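Local coordinates for phospho-2-dehydro-3-deoxyheptonate aldolase/chorismate mutase (Thermus thermophilus, PDB 2D8D) that catalyses the rearrangement of chorismate to prephenate in this N-terminal chorismate mutase domain, the full-length enzyme probably also having 3-deoxy-7-phosphoheptulonate synthase activity, at the interface of chains A and B. Residues are numbered along the deposited sequence; one frame, centred on the assembly and turned at random. Chains: chain A/B, phospho-2-dehydro-3-deoxyheptonate aldolase/chorismate mutase.

Contact 1: the interface of chains A and B. Residues chain A 22-23, 25-26, 29; chain B 15, 18-19.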
# COMPACT_ATOMS: atom_id res chain seq x y z
N LEU A 22 -0.85 8.18 -1.59
CA LEU A 22 -2.19 7.61 -1.49
C LEU A 22 -2.50 7.08 -0.09
O LEU A 22 -3.62 7.22 0.40
CB LEU A 22 -2.40 6.52 -2.54
CG LEU A 22 -2.92 7.01 -3.90
CD1 LEU A 22 -4.35 7.52 -3.75
CD2 LEU A 22 -2.02 8.11 -4.45
N LEU A 23 -1.52 6.46 0.56
CA LEU A 23 -1.73 5.96 1.91
C LEU A 23 -2.03 7.15 2.82
O LEU A 23 -2.92 7.09 3.67
CB LEU A 23 -0.49 5.24 2.42
CG LEU A 23 -0.20 3.84 1.87
CD1 LEU A 23 1.16 3.38 2.36
CD2 LEU A 23 -1.28 2.87 2.31
N GLU A 25 -3.26 10.06 1.97
CA GLU A 25 -4.58 10.59 1.64
C GLU A 25 -5.65 9.74 2.32
O GLU A 25 -6.61 10.27 2.87
CB GLU A 25 -4.80 10.59 0.12
CG GLU A 25 -6.21 10.96 -0.30
CD GLU A 25 -6.37 11.04 -1.81
OE1 GLU A 25 -5.52 10.46 -2.53
OE2 GLU A 25 -7.34 11.66 -2.28
N ARG A 26 -5.47 8.42 2.29
CA ARG A 26 -6.43 7.53 2.92
C ARG A 26 -6.49 7.83 4.42
O ARG A 26 -7.57 7.82 5.02
CB ARG A 26 -6.04 6.07 2.70
CG ARG A 26 -7.19 5.12 3.01
CD ARG A 26 -6.81 3.65 2.92
NE ARG A 26 -8.00 2.82 3.07
CZ ARG A 26 -8.59 2.54 4.23
NH1 ARG A 26 -8.10 3.02 5.37
NH2 ARG A 26 -9.72 1.85 4.25
N LEU A 29 -8.57 10.90 5.11
CA LEU A 29 -9.98 10.62 4.91
C LEU A 29 -10.57 9.89 6.12
O LEU A 29 -11.66 10.23 6.58
CB LEU A 29 -10.19 9.78 3.65
CG LEU A 29 -9.91 10.50 2.33
CD1 LEU A 29 -9.87 9.49 1.20
CD2 LEU A 29 -10.97 11.57 2.07
N VAL B 15 -9.61 5.77 -3.32
CA VAL B 15 -8.23 5.66 -2.89
C VAL B 15 -7.80 4.20 -2.77
O VAL B 15 -6.70 3.84 -3.17
CB VAL B 15 -8.02 6.43 -1.56
CG1 VAL B 15 -6.64 6.15 -1.01
CG2 VAL B 15 -8.19 7.93 -1.81
N GLU B 18 -7.06 2.92 -6.14
CA GLU B 18 -5.80 3.46 -6.66
C GLU B 18 -4.62 2.73 -6.01
O GLU B 18 -3.63 2.44 -6.68
CB GLU B 18 -5.71 4.96 -6.38
CG GLU B 18 -6.64 5.82 -7.22
CD GLU B 18 -6.43 7.30 -6.98
OE1 GLU B 18 -5.26 7.75 -6.99
OE2 GLU B 18 -7.43 8.03 -6.80
N ILE B 19 -4.72 2.45 -4.72
CA ILE B 19 -3.65 1.73 -4.03
C ILE B 19 -3.51 0.33 -4.64
O ILE B 19 -2.39 -0.15 -4.85
CB ILE B 19 -3.91 1.65 -2.51
CG1 ILE B 19 -3.79 3.05 -1.90
CG2 ILE B 19 -2.93 0.70 -1.84
CD1 ILE B 19 -4.25 3.14 -0.46
O HOH W 1 -5.51 10.33 -5.20
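Water 1 links two carboxylates across the dimer interface: it lies 2.7 Å from OE1 of A:Glu25 and, less tightly, 3.2 Å from OE1 of B:Glu18. The setting is the pairing of the two long helices 4-40 in the type II (AroQ) all-helical chorismate mutase dimer, and it illustrates how a polar rim can sit beside an apolar seam. The carboxylate oxygens A:Glu25 OE1 and B:Glu18 OE1 are 5.2 Å apart, and the bridging water probably eases their mutual repulsion. Beside this bridge A:Leu22 and B:Glu18 cross at about a right angle, the leucine CD1 methyl packing on CB and the carboxylate end of the glutamate. B:Val15 splits its two branches among chain A groups. Its CG1, anti to the backbone N (chi1 172°), points at the backbone of the facing helix, 3.5 Å from A:Leu22 O, and also meets CB of A:Arg26 at 3.8 Å. The other methyl, B:Val15 CG2, comes within 3.6 Å of the carboxylate carbon A:Glu25 CD. It also touches CD1 of A:Leu29. Further along, B:Ile19 sets CG1 3.8 Å from CB of A:Leu22, while its terminal CD1 methyl reaches CD2 of A:Leu23 more loosely.

Contact 2: the interface of chains A and B. Residues chain A 8-9, 12; chain B 26, 29-30, 33, 49.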
# COMPACT_ATOMS: atom_id res chain seq x y z
N LEU A 8 14.77 0.16 -13.75
CA LEU A 8 13.53 -0.33 -13.17
C LEU A 8 13.38 0.11 -11.72
O LEU A 8 12.27 0.38 -11.26
CB LEU A 8 13.48 -1.86 -13.27
CG LEU A 8 13.25 -2.41 -14.68
CD1 LEU A 8 13.55 -3.90 -14.72
CD2 LEU A 8 11.81 -2.13 -15.11
N ARG A 9 14.49 0.19 -11.00
CA ARG A 9 14.44 0.62 -9.61
C ARG A 9 13.97 2.07 -9.52
O ARG A 9 13.30 2.45 -8.56
CB ARG A 9 15.81 0.46 -8.93
CG ARG A 9 16.12 -0.99 -8.56
CD ARG A 9 17.39 -1.10 -7.73
NE ARG A 9 17.57 -2.44 -7.17
CZ ARG A 9 18.55 -2.77 -6.33
NH1 ARG A 9 19.43 -1.85 -5.94
NH2 ARG A 9 18.63 -4.01 -5.86
N VAL A 12 10.38 1.92 -9.65
CA VAL A 12 9.86 1.44 -8.38
C VAL A 12 9.84 2.61 -7.39
O VAL A 12 8.89 2.75 -6.62
CB VAL A 12 10.71 0.27 -7.82
CG1 VAL A 12 10.32 -0.00 -6.38
CG2 VAL A 12 10.48 -0.98 -8.66
N ARG B 26 3.58 -1.97 -9.02
CA ARG B 26 4.84 -2.22 -8.34
C ARG B 26 5.18 -3.70 -8.47
O ARG B 26 6.34 -4.07 -8.67
CB ARG B 26 4.75 -1.86 -6.85
CG ARG B 26 6.09 -1.81 -6.16
CD ARG B 26 5.96 -1.55 -4.67
NE ARG B 26 7.26 -1.24 -4.08
CZ ARG B 26 8.22 -2.13 -3.84
NH1 ARG B 26 8.03 -3.42 -4.11
NH2 ARG B 26 9.38 -1.74 -3.35
N LEU B 29 6.67 -4.48 -11.83
CA LEU B 29 8.02 -3.96 -11.93
C LEU B 29 9.02 -4.87 -11.23
O LEU B 29 10.08 -5.19 -11.77
CB LEU B 29 8.11 -2.56 -11.32
CG LEU B 29 7.48 -1.43 -12.14
CD1 LEU B 29 7.41 -0.17 -11.30
CD2 LEU B 29 8.30 -1.19 -13.40
N VAL B 30 8.69 -5.30 -10.02
CA VAL B 30 9.58 -6.18 -9.28
C VAL B 30 9.67 -7.54 -9.97
O VAL B 30 10.71 -8.20 -9.89
CB VAL B 30 9.13 -6.33 -7.82
CG1 VAL B 30 9.42 -5.04 -7.06
CG2 VAL B 30 7.66 -6.63 -7.76
N ILE B 33 12.26 -7.05 -12.54
CA ILE B 33 13.58 -6.98 -11.93
C ILE B 33 14.02 -8.40 -11.56
O ILE B 33 15.16 -8.79 -11.80
CB ILE B 33 13.57 -6.10 -10.66
CG1 ILE B 33 13.37 -4.63 -11.05
CG2 ILE B 33 14.86 -6.30 -9.87
CD1 ILE B 33 13.10 -3.71 -9.87
N ARG B 49 19.01 -2.10 -0.34
CA ARG B 49 18.01 -1.42 -1.16
C ARG B 49 16.72 -1.20 -0.36
O ARG B 49 16.13 -0.12 -0.42
CB ARG B 49 17.74 -2.27 -2.41
CG ARG B 49 16.50 -1.90 -3.21
CD ARG B 49 16.54 -0.49 -3.77
NE ARG B 49 15.41 -0.30 -4.68
CZ ARG B 49 14.96 0.87 -5.12
NH1 ARG B 49 15.54 2.00 -4.74
NH2 ARG B 49 13.92 0.91 -5.94
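A:Arg9 and B:Arg49 meet because their side chains leave their helices differently: A:Arg9 has CG beside the backbone N (chi1 -77°) and runs extended to NE, whereas B:Arg49 has CG anti to its N and bends at chi2 (62°). The two chains then slide past each other in opposite directions with guanidinium planes only 11° apart. This is a worked example of an AroQ-type active site built from both subunits: by family homology, A:Arg9, B:Arg26 and B:Arg49 probably line the pocket that receives the carboxylates of chorismate. Each of the stacked pair lays aliphatic carbons over the guanidinium of the other. CG of B:Arg49 lies over the centre of the A:Arg9 guanidinium, 3.8 Å from its CZ, and CB of A:Arg9 covers one face of the B:Arg49 guanidinium, offset toward its rim. At its tip, B:Arg49 NH2 gives a weak, bent hydrogen bond of 3.1 Å to the backbone carbonyl A:Arg9 O. CB of A:Val12 meets the edge of the B:Arg49 guanidinium in plane, and the valine CG1 methyl lies 3.6 Å from NH2 of B:Arg26. The CG2 methyl faces the other way, 3.9 Å from CB of B:Leu29. A:Leu8 and B:Ile33 extend the apolar side, running past each other in opposite directions with A:Leu8 CB 3.6 Å from B:Ile33 CG1. CD2 of A:Leu8 also meets CD2 of B:Leu29.

Contact 3: the interface of chains A and B. Residues chain A 57, 61-62, 70, 74; chain B 20, 23-24.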
# COMPACT_ATOMS: atom_id res chain seq x y z
N LEU A 57 -11.87 -5.38 -3.36
CA LEU A 57 -10.46 -5.35 -3.72
C LEU A 57 -10.02 -6.74 -4.15
O LEU A 57 -9.20 -6.90 -5.05
CB LEU A 57 -9.62 -4.83 -2.56
CG LEU A 57 -9.87 -3.35 -2.24
CD1 LEU A 57 -9.24 -3.00 -0.90
CD2 LEU A 57 -9.31 -2.47 -3.35
N ASN A 61 -8.92 -7.61 -7.92
CA ASN A 61 -7.48 -7.88 -7.98
C ASN A 61 -7.05 -8.32 -9.38
O ASN A 61 -7.46 -9.38 -9.86
CB ASN A 61 -7.10 -8.97 -6.97
CG ASN A 61 -5.63 -9.30 -6.99
OD1 ASN A 61 -4.82 -8.50 -7.46
ND2 ASN A 61 -5.27 -10.47 -6.47
N PRO A 62 -6.22 -7.52 -10.05
CA PRO A 62 -5.76 -7.86 -11.40
C PRO A 62 -4.45 -8.65 -11.43
O PRO A 62 -3.98 -9.03 -12.50
CB PRO A 62 -5.61 -6.50 -12.05
CG PRO A 62 -5.00 -5.71 -10.92
CD PRO A 62 -5.83 -6.14 -9.71
N ILE A 70 -3.14 -9.58 -1.41
CA ILE A 70 -3.83 -8.30 -1.47
C ILE A 70 -4.64 -8.11 -0.20
O ILE A 70 -4.65 -7.02 0.38
CB ILE A 70 -4.75 -8.23 -2.72
CG1 ILE A 70 -3.90 -8.12 -3.99
CG2 ILE A 70 -5.70 -7.05 -2.60
CD1 ILE A 70 -2.94 -6.94 -4.02
N PHE A 74 -3.96 -5.05 2.58
CA PHE A 74 -5.00 -4.10 2.95
C PHE A 74 -5.42 -4.25 4.41
O PHE A 74 -5.76 -3.27 5.05
CB PHE A 74 -6.18 -4.20 1.99
CG PHE A 74 -6.01 -3.37 0.75
CD1 PHE A 74 -6.22 -1.99 0.79
CD2 PHE A 74 -5.58 -3.94 -0.44
CE1 PHE A 74 -6.02 -1.20 -0.34
CE2 PHE A 74 -5.37 -3.16 -1.58
CZ PHE A 74 -5.59 -1.79 -1.53
N LEU B 20 -4.63 -0.32 -4.93
CA LEU B 20 -4.57 -1.65 -5.54
C LEU B 20 -3.87 -1.58 -6.89
O LEU B 20 -3.04 -2.43 -7.23
CB LEU B 20 -5.98 -2.22 -5.72
CG LEU B 20 -6.09 -3.55 -6.48
CD1 LEU B 20 -5.32 -4.66 -5.77
CD2 LEU B 20 -7.57 -3.92 -6.61
N LEU B 23 -0.10 -0.92 -6.24
CA LEU B 23 0.56 -2.10 -5.70
C LEU B 23 0.78 -3.10 -6.83
O LEU B 23 1.84 -3.73 -6.91
CB LEU B 23 -0.30 -2.75 -4.62
CG LEU B 23 -0.35 -2.07 -3.25
CD1 LEU B 23 -1.38 -2.77 -2.38
CD2 LEU B 23 1.02 -2.11 -2.59
N SER B 24 -0.22 -3.25 -7.69
CA SER B 24 -0.11 -4.19 -8.80
C SER B 24 0.96 -3.75 -9.79
O SER B 24 1.71 -4.57 -10.32
CB SER B 24 -1.47 -4.35 -9.50
OG SER B 24 -2.42 -4.92 -8.61
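B:Leu20 is received by A:Leu57, A:Pro62, A:Ile70 and A:Phe74, an example of one side chain tying a long helix to both shorter helices of its partner. With CG anti to the backbone N (chi1 174°), it projects into chain A and spreads its methyls. CD1 lies 3.7 Å from CD1 of A:Ile70, whose side chain crosses it at about a right angle. CD2 goes the other way, 3.7 Å from A:Leu57 O and close to CD2 of the same residue. The ring of A:Pro62 brings its CD to 4.1 Å from B:Leu20 CG. The ring of A:Phe74 turns its edge to the backbone, placing CZ 3.8 Å from B:Leu20 N, while A:Leu57 CD1 sits over the centre of one ring face. Farther out, A:Pro62 CG touches B:Ser24 OG, a hydroxyl that donates a 2.9 Å hydrogen bond back to B:Leu20 O, tilted 30° from the carbonyl plane. Replacing B:Leu20 with an alanine would probably open a gap between A:Ile70 and A:Leu57 and cost both their apolar partner across the interface. The patch joins helix 4-40 of one subunit to helices 47-60 and 67-80 of the other, helping to hold the intertwined dimer together.

Contact 4: the interface of chains A and B. Residues chain A 15, 18-19; chain B 21-22, 25.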
# COMPACT_ATOMS: atom_id res chain seq x y z
N VAL A 15 6.80 4.72 -8.04
CA VAL A 15 5.59 4.06 -7.57
C VAL A 15 5.53 4.06 -6.04
O VAL A 15 4.46 4.26 -5.47
CB VAL A 15 5.51 2.61 -8.13
CG1 VAL A 15 4.35 1.87 -7.49
CG2 VAL A 15 5.33 2.65 -9.65
N GLU A 18 4.24 7.31 -4.95
CA GLU A 18 2.82 7.47 -5.23
C GLU A 18 2.02 6.73 -4.16
O GLU A 18 0.99 7.22 -3.70
CB GLU A 18 2.47 6.91 -6.61
CG GLU A 18 2.77 7.85 -7.76
CD GLU A 18 2.20 7.36 -9.07
OE1 GLU A 18 1.00 7.05 -9.12
OE2 GLU A 18 2.96 7.29 -10.06
N ILE A 19 2.49 5.55 -3.77
CA ILE A 19 1.81 4.77 -2.75
C ILE A 19 1.82 5.53 -1.42
O ILE A 19 0.82 5.57 -0.71
CB ILE A 19 2.47 3.37 -2.58
CG1 ILE A 19 2.24 2.54 -3.85
CG2 ILE A 19 1.91 2.66 -1.36
CD1 ILE A 19 3.01 1.23 -3.90
N ARG B 21 -4.19 -0.55 -7.68
CA ARG B 21 -3.57 -0.38 -8.98
C ARG B 21 -2.07 -0.15 -8.85
O ARG B 21 -1.27 -0.73 -9.58
CB ARG B 21 -4.21 0.79 -9.72
CG ARG B 21 -3.72 0.94 -11.16
CD ARG B 21 -4.35 2.14 -11.85
NE ARG B 21 -3.85 3.41 -11.34
CZ ARG B 21 -2.60 3.84 -11.48
NH1 ARG B 21 -1.72 3.09 -12.14
NH2 ARG B 21 -2.23 5.00 -10.98
N LEU B 22 -1.68 0.71 -7.90
CA LEU B 22 -0.27 1.02 -7.69
C LEU B 22 0.51 -0.17 -7.15
O LEU B 22 1.65 -0.41 -7.56
CB LEU B 22 -0.12 2.22 -6.75
CG LEU B 22 -0.23 3.59 -7.44
CD1 LEU B 22 0.98 3.81 -8.33
CD2 LEU B 22 -1.51 3.69 -8.25
N GLU B 25 1.05 -2.44 -10.02
CA GLU B 25 2.06 -1.91 -10.92
C GLU B 25 3.44 -2.19 -10.33
O GLU B 25 4.37 -2.59 -11.04
CB GLU B 25 1.88 -0.40 -11.10
CG GLU B 25 2.79 0.19 -12.15
CD GLU B 25 2.60 1.68 -12.32
OE1 GLU B 25 1.55 2.21 -11.89
OE2 GLU B 25 3.50 2.34 -12.89
O HOH W 2 1.43 5.08 -11.65
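A:Glu18 and B:Leu22 cross at about a right angle, the leucine CD1 methyl packing against CB and the carboxylate end of the glutamate, 3.3 Å from A:Glu18 OE1. A:Ile19 approaches the same leucine differently: the two slide past each other in opposite directions, with A:Ile19 CG1 3.8 Å from B:Leu22 CB. One turn earlier on the same helix, A:Val15 lies oblique to both B:Leu22 and B:Glu25. Its CG1 methyl is anti to the backbone N (chi1 173°), which directs it at B:Leu22 O, 3.5 Å away, and CG2 packs 3.7 Å from the carboxylate oxygen OE2 of B:Glu25. A serine in place of A:Val15 would probably leave the B:Leu22 carbonyl region and the B:Glu25 carboxylate without their methyl packing. At the margin of the apolar layer, water 2 bridges the subunits, 3.1 Å from A:Glu18 OE2 and 2.9 Å from B:Glu25 OE1. It also lies in plane at the edge of the B:Arg21 guanidinium. B:Arg21 NH1 forms a long, weak salt bridge with B:Glu25 OE1 (3.4 Å), and its positive charge may temper the nearness of the two glutamates. As a general lesson, hydrocarbon interlocking supplies the fit and a hydrated charged rim borders it, together pairing the long helices of the chorismate mutase dimer.

Contact 1 and contact 4 are related by the two-fold axis: B:Val15, B:Glu18 and B:Ile19 meet A:Leu22 and A:Glu25 in contact 1, and the same residues with the chains exchanged meet in contact 4, the C-alpha centres about 10 Å apart. Contact 2 extends the same helix pairing about 11 Å beyond contact 4 and 21 Å from contact 1, adding helix 47-60 of chain B at the probable active site. Contact 3, about 10 Å from contact 4, brings in helices 47-60 and 67-80 of chain A. Helix 4-40 runs through all four, which suggests that dimerisation and active-site assembly depend on each other.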